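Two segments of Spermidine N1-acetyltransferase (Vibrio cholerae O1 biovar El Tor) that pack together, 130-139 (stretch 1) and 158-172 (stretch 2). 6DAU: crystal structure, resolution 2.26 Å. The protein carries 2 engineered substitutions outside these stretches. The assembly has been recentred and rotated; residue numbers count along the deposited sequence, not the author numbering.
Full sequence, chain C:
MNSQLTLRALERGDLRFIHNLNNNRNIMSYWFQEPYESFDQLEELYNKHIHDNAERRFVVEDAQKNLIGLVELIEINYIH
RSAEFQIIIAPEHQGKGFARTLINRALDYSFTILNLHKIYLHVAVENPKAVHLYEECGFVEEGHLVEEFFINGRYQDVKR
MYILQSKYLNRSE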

ATOM      1  N   ALA C 130     -10.697  49.448   2.835  1.00 79.29           N
ATOM      2  CA  ALA C 130     -10.467  48.404   1.856  1.00 72.39           C
ATOM      3  C   ALA C 130     -11.613  48.336   0.830  1.00 70.56           C
ATOM      4  O   ALA C 130     -11.356  48.242  -0.382  1.00 70.97           O
ATOM      5  CB  ALA C 130     -10.236  47.071   2.544  1.00 72.28           C
ATOM      6  N   VAL C 131     -12.856  48.441   1.310  1.00 68.91           N
ATOM      7  CA  VAL C 131     -14.036  48.485   0.430  1.00 68.94           C
ATOM      8  C   VAL C 131     -13.856  49.544  -0.648  1.00 72.56           C
ATOM      9  O   VAL C 131     -13.991  49.266  -1.846  1.00 74.27           O
ATOM     10  CB  VAL C 131     -15.353  48.736   1.232  1.00 69.82           C
ATOM     11  CG1 VAL C 131     -16.540  49.040   0.317  1.00 65.53           C
ATOM     12  CG2 VAL C 131     -15.681  47.541   2.113  1.00 70.17           C
ATOM     13  N   HIS C 132     -13.531  50.753  -0.224  1.00 77.99           N
ATOM     14  CA  HIS C 132     -13.416  51.866  -1.147  1.00 81.58           C
ATOM     15  C   HIS C 132     -12.275  51.653  -2.145  1.00 78.82           C
ATOM     16  O   HIS C 132     -12.466  51.902  -3.343  1.00 77.22           O
ATOM     17  CB  HIS C 132     -13.390  53.210  -0.390  1.00 86.90           C
ATOM     18  CG  HIS C 132     -13.174  54.396  -1.270  1.00 96.40           C
ATOM     19  ND1 HIS C 132     -11.950  55.026  -1.379  1.00101.79           N
ATOM     20  CD2 HIS C 132     -14.025  55.089  -2.070  1.00 99.52           C
ATOM     21  CE1 HIS C 132     -12.059  56.066  -2.195  1.00106.34           C
ATOM     22  NE2 HIS C 132     -13.305  56.119  -2.632  1.00107.71           N
ATOM     23  N   LEU C 133     -11.134  51.120  -1.680  1.00 75.46           N
ATOM     24  CA  LEU C 133     -10.034  50.754  -2.576  1.00 75.21           C
ATOM     25  C   LEU C 133     -10.484  49.747  -3.684  1.00 73.36           C
ATOM     26  O   LEU C 133     -10.208  49.943  -4.887  1.00 71.85           O
ATOM     27  CB  LEU C 133      -8.852  50.211  -1.785  1.00 77.34           C
ATOM     28  CG  LEU C 133      -7.712  49.563  -2.616  1.00 79.24           C
ATOM     29  CD1 LEU C 133      -6.905  50.515  -3.518  1.00 83.77           C
ATOM     30  CD2 LEU C 133      -6.725  48.844  -1.721  1.00 80.20           C
ATOM     31  N   TYR C 134     -11.188  48.691  -3.286  1.00 69.39           N
ATOM     32  CA  TYR C 134     -11.667  47.719  -4.274  1.00 69.48           C
ATOM     33  C   TYR C 134     -12.648  48.379  -5.252  1.00 71.02           C
ATOM     34  O   TYR C 134     -12.592  48.087  -6.457  1.00 73.23           O
ATOM     35  CB  TYR C 134     -12.268  46.476  -3.628  1.00 61.87           C
ATOM     36  CG  TYR C 134     -11.268  45.610  -2.886  1.00 65.23           C
ATOM     37  CD1 TYR C 134     -10.132  45.067  -3.528  1.00 67.93           C
ATOM     38  CD2 TYR C 134     -11.467  45.303  -1.542  1.00 63.64           C
ATOM     39  CE1 TYR C 134      -9.217  44.282  -2.833  1.00 68.84           C
ATOM     40  CE2 TYR C 134     -10.546  44.513  -0.830  1.00 71.78           C
ATOM     41  CZ  TYR C 134      -9.436  44.006  -1.479  1.00 70.54           C
ATOM     42  OH  TYR C 134      -8.553  43.224  -0.773  1.00 75.05           O
ATOM     43  N   GLU C 135     -13.510  49.263  -4.737  1.00 70.74           N
ATOM     44  CA  GLU C 135     -14.432  50.039  -5.582  1.00 79.20           C
ATOM     45  C   GLU C 135     -13.716  50.869  -6.631  1.00 78.93           C
ATOM     46  O   GLU C 135     -14.136  50.877  -7.786  1.00 84.75           O
ATOM     47  CB  GLU C 135     -15.380  50.921  -4.755  1.00 80.88           C
ATOM     48  CG  GLU C 135     -16.575  50.114  -4.264  1.00 83.98           C
ATOM     49  CD  GLU C 135     -17.421  50.778  -3.198  1.00 87.56           C
ATOM     50  OE1 GLU C 135     -17.167  51.949  -2.798  1.00 90.11           O
ATOM     51  OE2 GLU C 135     -18.361  50.074  -2.737  1.00 88.93           O
ATOM     52  N   GLU C 136     -12.608  51.502  -6.249  1.00 80.75           N
ATOM     53  CA  GLU C 136     -11.785  52.242  -7.211  1.00 84.80           C
ATOM     54  C   GLU C 136     -11.124  51.343  -8.230  1.00 81.28           C
ATOM     55  O   GLU C 136     -10.854  51.791  -9.341  1.00 81.32           O
ATOM     56  CB  GLU C 136     -10.718  53.087  -6.520  1.00 91.51           C
ATOM     57  CG  GLU C 136     -11.255  54.033  -5.480  1.00101.41           C
ATOM     58  CD  GLU C 136     -10.453  55.319  -5.384  1.00112.24           C
ATOM     59  OE1 GLU C 136      -9.258  55.233  -5.030  1.00114.43           O
ATOM     60  OE2 GLU C 136     -11.030  56.397  -5.662  1.00117.19           O
ATOM     61  N   CYS C 137     -10.846  50.090  -7.857  1.00 75.08           N
ATOM     62  CA  CYS C 137     -10.326  49.124  -8.833  1.00 70.69           C
ATOM     63  C   CYS C 137     -11.410  48.544  -9.743  1.00 69.95           C
ATOM     64  O   CYS C 137     -11.100  47.794 -10.640  1.00 69.12           O
ATOM     65  CB  CYS C 137      -9.480  48.044  -8.155  1.00 68.31           C
ATOM     66  SG  CYS C 137      -7.970  48.738  -7.395  1.00 74.16           S
ATOM     67  N   GLY C 138     -12.669  48.929  -9.524  1.00 71.50           N
ATOM     68  CA  GLY C 138     -13.795  48.537 -10.388  1.00 70.39           C
ATOM     69  C   GLY C 138     -14.683  47.429  -9.826  1.00 67.66           C
ATOM     70  O   GLY C 138     -15.624  46.983 -10.492  1.00 70.21           O
ATOM     71  N   PHE C 139     -14.391  46.967  -8.614  1.00 65.15           N
ATOM     72  CA  PHE C 139     -15.255  45.982  -7.948  1.00 64.39           C
ATOM     73  C   PHE C 139     -16.555  46.665  -7.523  1.00 66.81           C
ATOM     74  O   PHE C 139     -16.551  47.862  -7.165  1.00 69.88           O
ATOM     75  CB  PHE C 139     -14.568  45.417  -6.712  1.00 59.99           C
ATOM     76  CG  PHE C 139     -13.534  44.376  -7.014  1.00 60.43           C
ATOM     77  CD1 PHE C 139     -12.195  44.735  -7.244  1.00 60.41           C
ATOM     78  CD2 PHE C 139     -13.888  43.009  -7.055  1.00 57.48           C
ATOM     79  CE1 PHE C 139     -11.220  43.766  -7.485  1.00 62.71           C
ATOM     80  CE2 PHE C 139     -12.917  42.027  -7.333  1.00 55.45           C
ATOM     81  CZ  PHE C 139     -11.591  42.393  -7.560  1.00 56.88           C
ATOM     82  N   VAL C 158     -19.575  40.755   6.009  1.00 59.22           N
ATOM     83  CA  VAL C 158     -18.614  41.017   4.943  1.00 62.20           C
ATOM     84  C   VAL C 158     -19.347  41.443   3.677  1.00 65.36           C
ATOM     85  O   VAL C 158     -20.466  40.975   3.412  1.00 68.18           O
ATOM     86  CB  VAL C 158     -17.684  39.811   4.622  1.00 63.02           C
ATOM     87  CG1 VAL C 158     -16.829  39.447   5.829  1.00 62.05           C
ATOM     88  CG2 VAL C 158     -18.472  38.594   4.127  1.00 58.97           C
ATOM     89  N   LYS C 159     -18.720  42.339   2.911  1.00 63.86           N
ATOM     90  CA  LYS C 159     -19.167  42.628   1.565  1.00 64.58           C
ATOM     91  C   LYS C 159     -18.616  41.561   0.641  1.00 64.10           C
ATOM     92  O   LYS C 159     -17.455  41.155   0.780  1.00 63.50           O
ATOM     93  CB  LYS C 159     -18.657  43.988   1.085  1.00 64.64           C
ATOM     94  CG  LYS C 159     -19.010  45.183   1.972  1.00 68.73           C
ATOM     95  CD  LYS C 159     -20.508  45.449   2.017  1.00 67.38           C
ATOM     96  CE  LYS C 159     -20.770  46.851   2.543  1.00 67.65           C
ATOM     97  NZ  LYS C 159     -22.222  47.042   2.426  1.00 65.53           N
ATOM     98  N   ARG C 160     -19.455  41.090  -0.275  1.00 61.96           N
ATOM     99  CA  ARG C 160     -18.961  40.345  -1.435  1.00 61.24           C
ATOM    100  C   ARG C 160     -18.971  41.315  -2.595  1.00 62.97           C
ATOM    101  O   ARG C 160     -19.992  41.972  -2.872  1.00 64.13           O
ATOM    102  CB  ARG C 160     -19.841  39.150  -1.775  1.00 56.81           C
ATOM    103  CG  ARG C 160     -19.084  38.021  -2.462  1.00 60.70           C
ATOM    104  CD  ARG C 160     -20.095  37.154  -3.126  1.00 60.89           C
ATOM    105  NE  ARG C 160     -19.722  35.772  -3.356  1.00 64.62           N
ATOM    106  CZ  ARG C 160     -19.765  35.191  -4.558  1.00 61.48           C
ATOM    107  NH1 ARG C 160     -19.485  33.916  -4.696  1.00 63.50           N
ATOM    108  NH2 ARG C 160     -20.068  35.891  -5.636  1.00 57.69           N
ATOM    109  N   MET C 161     -17.822  41.409  -3.243  1.00 63.01           N
ATOM    110  CA  MET C 161     -17.577  42.341  -4.330  1.00 65.33           C
ATOM    111  C   MET C 161     -17.041  41.587  -5.528  1.00 64.46           C
ATOM    112  O   MET C 161     -16.269  40.639  -5.369  1.00 63.20           O
ATOM    113  CB  MET C 161     -16.608  43.402  -3.867  1.00 63.00           C
ATOM    114  CG  MET C 161     -17.194  44.078  -2.650  1.00 71.52           C
ATOM    115  SD  MET C 161     -16.104  45.419  -2.185  1.00 80.69           S
ATOM    116  CE  MET C 161     -16.616  46.653  -3.365  1.00 76.29           C
ATOM    117  N   TYR C 162     -17.483  41.991  -6.719  1.00 61.07           N
ATOM    118  CA  TYR C 162     -17.126  41.268  -7.929  1.00 58.15           C
ATOM    119  C   TYR C 162     -16.725  42.257  -9.018  1.00 62.01           C
ATOM    120  O   TYR C 162     -17.062  43.450  -8.962  1.00 65.32           O
ATOM    121  CB  TYR C 162     -18.298  40.432  -8.416  1.00 53.61           C
ATOM    122  CG  TYR C 162     -19.338  41.245  -9.188  1.00 57.16           C
ATOM    123  CD1 TYR C 162     -20.313  42.006  -8.517  1.00 56.49           C
ATOM    124  CD2 TYR C 162     -19.309  41.297 -10.589  1.00 56.92           C
ATOM    125  CE1 TYR C 162     -21.242  42.786  -9.238  1.00 57.32           C
ATOM    126  CE2 TYR C 162     -20.238  42.067 -11.303  1.00 58.74           C
ATOM    127  CZ  TYR C 162     -21.197  42.792 -10.632  1.00 58.37           C
ATOM    128  OH  TYR C 162     -22.077  43.522 -11.406  1.00 65.38           O
ATOM    129  N   ILE C 163     -16.154  41.704 -10.066  1.00 60.23           N
ATOM    130  CA  ILE C 163     -15.802  42.416 -11.255  1.00 60.53           C
ATOM    131  C   ILE C 163     -15.799  41.396 -12.373  1.00 58.44           C
ATOM    132  O   ILE C 163     -15.339  40.305 -12.186  1.00 57.51           O
ATOM    133  CB  ILE C 163     -14.451  43.098 -11.164  1.00 61.79           C
ATOM    134  CG1 ILE C 163     -14.266  43.994 -12.372  1.00 65.13           C
ATOM    135  CG2 ILE C 163     -13.353  42.078 -11.125  1.00 57.41           C
ATOM    136  CD1 ILE C 163     -13.156  44.995 -12.237  1.00 67.12           C
ATOM    137  N   LEU C 164     -16.338  41.750 -13.527  1.00 57.56           N
ATOM    138  CA  LEU C 164     -16.393  40.848 -14.659  1.00 55.67           C
ATOM    139  C   LEU C 164     -15.297  41.082 -15.647  1.00 58.48           C
ATOM    140  O   LEU C 164     -14.744  42.134 -15.721  1.00 60.91           O
ATOM    141  CB  LEU C 164     -17.730  40.946 -15.361  1.00 52.67           C
ATOM    142  CG  LEU C 164     -18.929  40.666 -14.485  1.00 54.98           C
ATOM    143  CD1 LEU C 164     -20.216  40.988 -15.197  1.00 54.46           C
ATOM    144  CD2 LEU C 164     -18.925  39.233 -14.017  1.00 52.31           C
ATOM    145  N   GLN C 165     -14.991  40.068 -16.412  1.00 58.58           N
ATOM    146  CA  GLN C 165     -13.947  40.152 -17.392  1.00 64.23           C
ATOM    147  C   GLN C 165     -14.140  41.287 -18.385  1.00 65.46           C
ATOM    148  O   GLN C 165     -13.220  42.007 -18.681  1.00 68.87           O
ATOM    149  CB  GLN C 165     -13.860  38.830 -18.131  1.00 59.68           C
ATOM    150  CG  GLN C 165     -12.681  38.684 -19.049  1.00 59.02           C
ATOM    151  CD  GLN C 165     -12.754  37.429 -19.855  1.00 57.83           C
ATOM    152  OE1 GLN C 165     -13.817  36.959 -20.163  1.00 57.93           O
ATOM    153  NE2 GLN C 165     -11.626  36.881 -20.183  1.00 57.12           N
ATOM    154  N   SER C 166     -15.344  41.437 -18.897  1.00 65.92           N
ATOM    155  CA  SER C 166     -15.612  42.470 -19.868  1.00 72.88           C
ATOM    156  C   SER C 166     -15.341  43.826 -19.286  1.00 77.44           C
ATOM    157  O   SER C 166     -14.629  44.609 -19.850  1.00 79.20           O
ATOM    158  CB  SER C 166     -17.040  42.388 -20.342  1.00 72.59           C
ATOM    159  OG  SER C 166     -17.887  42.064 -19.274  1.00 79.60           O
ATOM    160  N   LYS C 167     -15.874  44.089 -18.116  1.00 81.59           N
ATOM    161  CA  LYS C 167     -15.654  45.369 -17.508  1.00 82.40           C
ATOM    162  C   LYS C 167     -14.213  45.671 -17.203  1.00 87.14           C
ATOM    163  O   LYS C 167     -13.817  46.806 -17.304  1.00 89.15           O
ATOM    164  CB  LYS C 167     -16.465  45.536 -16.252  1.00 87.14           C
ATOM    165  CG  LYS C 167     -16.175  46.861 -15.592  1.00 93.36           C
ATOM    166  CD  LYS C 167     -16.856  47.005 -14.252  1.00 92.67           C
ATOM    167  CE  LYS C 167     -16.188  48.082 -13.432  1.00 97.09           C
ATOM    168  NZ  LYS C 167     -17.207  48.925 -12.762  1.00103.84           N
ATOM    169  N   TYR C 168     -13.412  44.685 -16.826  1.00 78.71           N
ATOM    170  CA  TYR C 168     -12.019  44.972 -16.540  1.00 81.18           C
ATOM    171  C   TYR C 168     -11.246  45.160 -17.815  1.00 85.40           C
ATOM    172  O   TYR C 168     -10.284  45.893 -17.844  1.00 95.83           O
ATOM    173  CB  TYR C 168     -11.351  43.912 -15.671  1.00 78.21           C
ATOM    174  CG  TYR C 168      -9.843  44.026 -15.634  1.00 79.50           C
ATOM    175  CD1 TYR C 168      -9.197  44.712 -14.629  1.00 80.83           C
ATOM    176  CD2 TYR C 168      -9.077  43.456 -16.607  1.00 81.65           C
ATOM    177  CE1 TYR C 168      -7.823  44.818 -14.598  1.00 82.65           C
ATOM    178  CE2 TYR C 168      -7.707  43.553 -16.587  1.00 84.68           C
ATOM    179  CZ  TYR C 168      -7.079  44.237 -15.582  1.00 88.41           C
ATOM    180  OH  TYR C 168      -5.702  44.327 -15.590  1.00 84.16           O
ATOM    181  N   LEU C 169     -11.691  44.541 -18.895  1.00 84.34           N
ATOM    182  CA  LEU C 169     -11.017  44.677 -20.173  1.00 89.15           C
ATOM    183  C   LEU C 169     -11.523  45.837 -21.033  1.00 99.93           C
ATOM    184  O   LEU C 169     -11.307  45.837 -22.242  1.00109.86           O
ATOM    185  CB  LEU C 169     -11.159  43.408 -20.980  1.00 80.38           C
ATOM    186  CG  LEU C 169     -10.478  42.183 -20.433  1.00 81.09           C
ATOM    187  CD1 LEU C 169     -10.329  41.145 -21.518  1.00 77.03           C
ATOM    188  CD2 LEU C 169      -9.132  42.587 -19.891  1.00 82.57           C
ATOM    189  N   ASN C 170     -12.222  46.790 -20.421  1.00101.72           N
ATOM    190  CA  ASN C 170     -12.742  47.969 -21.086  1.00100.89           C
ATOM    191  C   ASN C 170     -12.151  49.160 -20.371  1.00100.57           C
ATOM    192  O   ASN C 170     -11.749  50.117 -20.994  1.00 98.24           O
ATOM    193  CB  ASN C 170     -14.250  48.018 -20.978  1.00 99.87           C
ATOM    194  CG  ASN C 170     -14.928  47.051 -21.912  1.00 98.85           C
ATOM    195  OD1 ASN C 170     -14.276  46.327 -22.651  1.00100.48           O
ATOM    196  ND2 ASN C 170     -16.241  47.014 -21.855  1.00 95.16           N
ATOM    197  N   ARG C 171     -12.098  49.066 -19.050  1.00101.69           N
ATOM    198  CA  ARG C 171     -11.534  50.091 -18.192  1.00103.42           C
ATOM    199  C   ARG C 171     -10.189  50.605 -18.680  1.00107.41           C
ATOM    200  O   ARG C 171      -9.808  51.712 -18.355  1.00114.97           O
ATOM    201  CB  ARG C 171     -11.360  49.544 -16.789  1.00101.64           C
ATOM    202  CG  ARG C 171     -12.489  49.879 -15.854  1.00101.85           C
ATOM    203  CD  ARG C 171     -12.288  49.220 -14.509  1.00 99.34           C
ATOM    204  NE  ARG C 171     -11.283  49.899 -13.713  1.00 99.86           N
ATOM    205  CZ  ARG C 171     -11.548  50.796 -12.772  1.00 99.24           C
ATOM    206  NH1 ARG C 171     -12.797  51.133 -12.496  1.00 95.03           N
ATOM    207  NH2 ARG C 171     -10.557  51.350 -12.099  1.00 97.62           N
ATOM    208  N   SER C 172      -9.461  49.786 -19.429  1.00104.55           N
ATOM    209  CA  SER C 172      -8.165  50.171 -20.001  1.00102.83           C
ATOM    210  C   SER C 172      -8.207  50.657 -21.461  1.00101.57           C
ATOM    211  O   SER C 172      -7.204  51.155 -21.971  1.00102.66           O
ATOM    212  CB  SER C 172      -7.210  48.973 -19.899  1.00102.57           C
ATOM    213  OG  SER C 172      -7.015  48.597 -18.547  1.00102.17           O
TER

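A helix laid along a strand must end somewhere, and this segment pair from spermidine N1-acetyltransferase illustrates how the ending can shape the contact. Helix 130-136 runs nearly parallel to strand 158-164, at 12° and with a closest axial approach of 9.8 Å. The helix closes in a Schellman motif: G138 N bonds back to E135 O and F139 N to Y134 O, each at 3.0 Å. At G138, phi is 103°, where a CB would be jammed against the preceding carbonyl; it would also lie 3.1 Å from both I163 CD1 and R171 CD. Beyond this turn the chain closes on the strand, and F139 CA makes a CA-H...O contact with Y162 O at 3.3 Å.

Among the side chains, M161 has the largest covered area. Its thioether reaches under the helix, with CE 3.6 Å from E135 CG and SD 4.2 Å from Y134 CB, while its CB meets F139 CB at 4.0 Å. I163 CG2 sits over one face of the F139 ring, 4.1 Å from the centroid, a CH-pi arrangement. R171 spans the helix terminus: its NH2 donates a weak hydrogen bond to E136 O (2.8 Å, 129°), and C137 O and G138 CA lie over one face of its guanidinium.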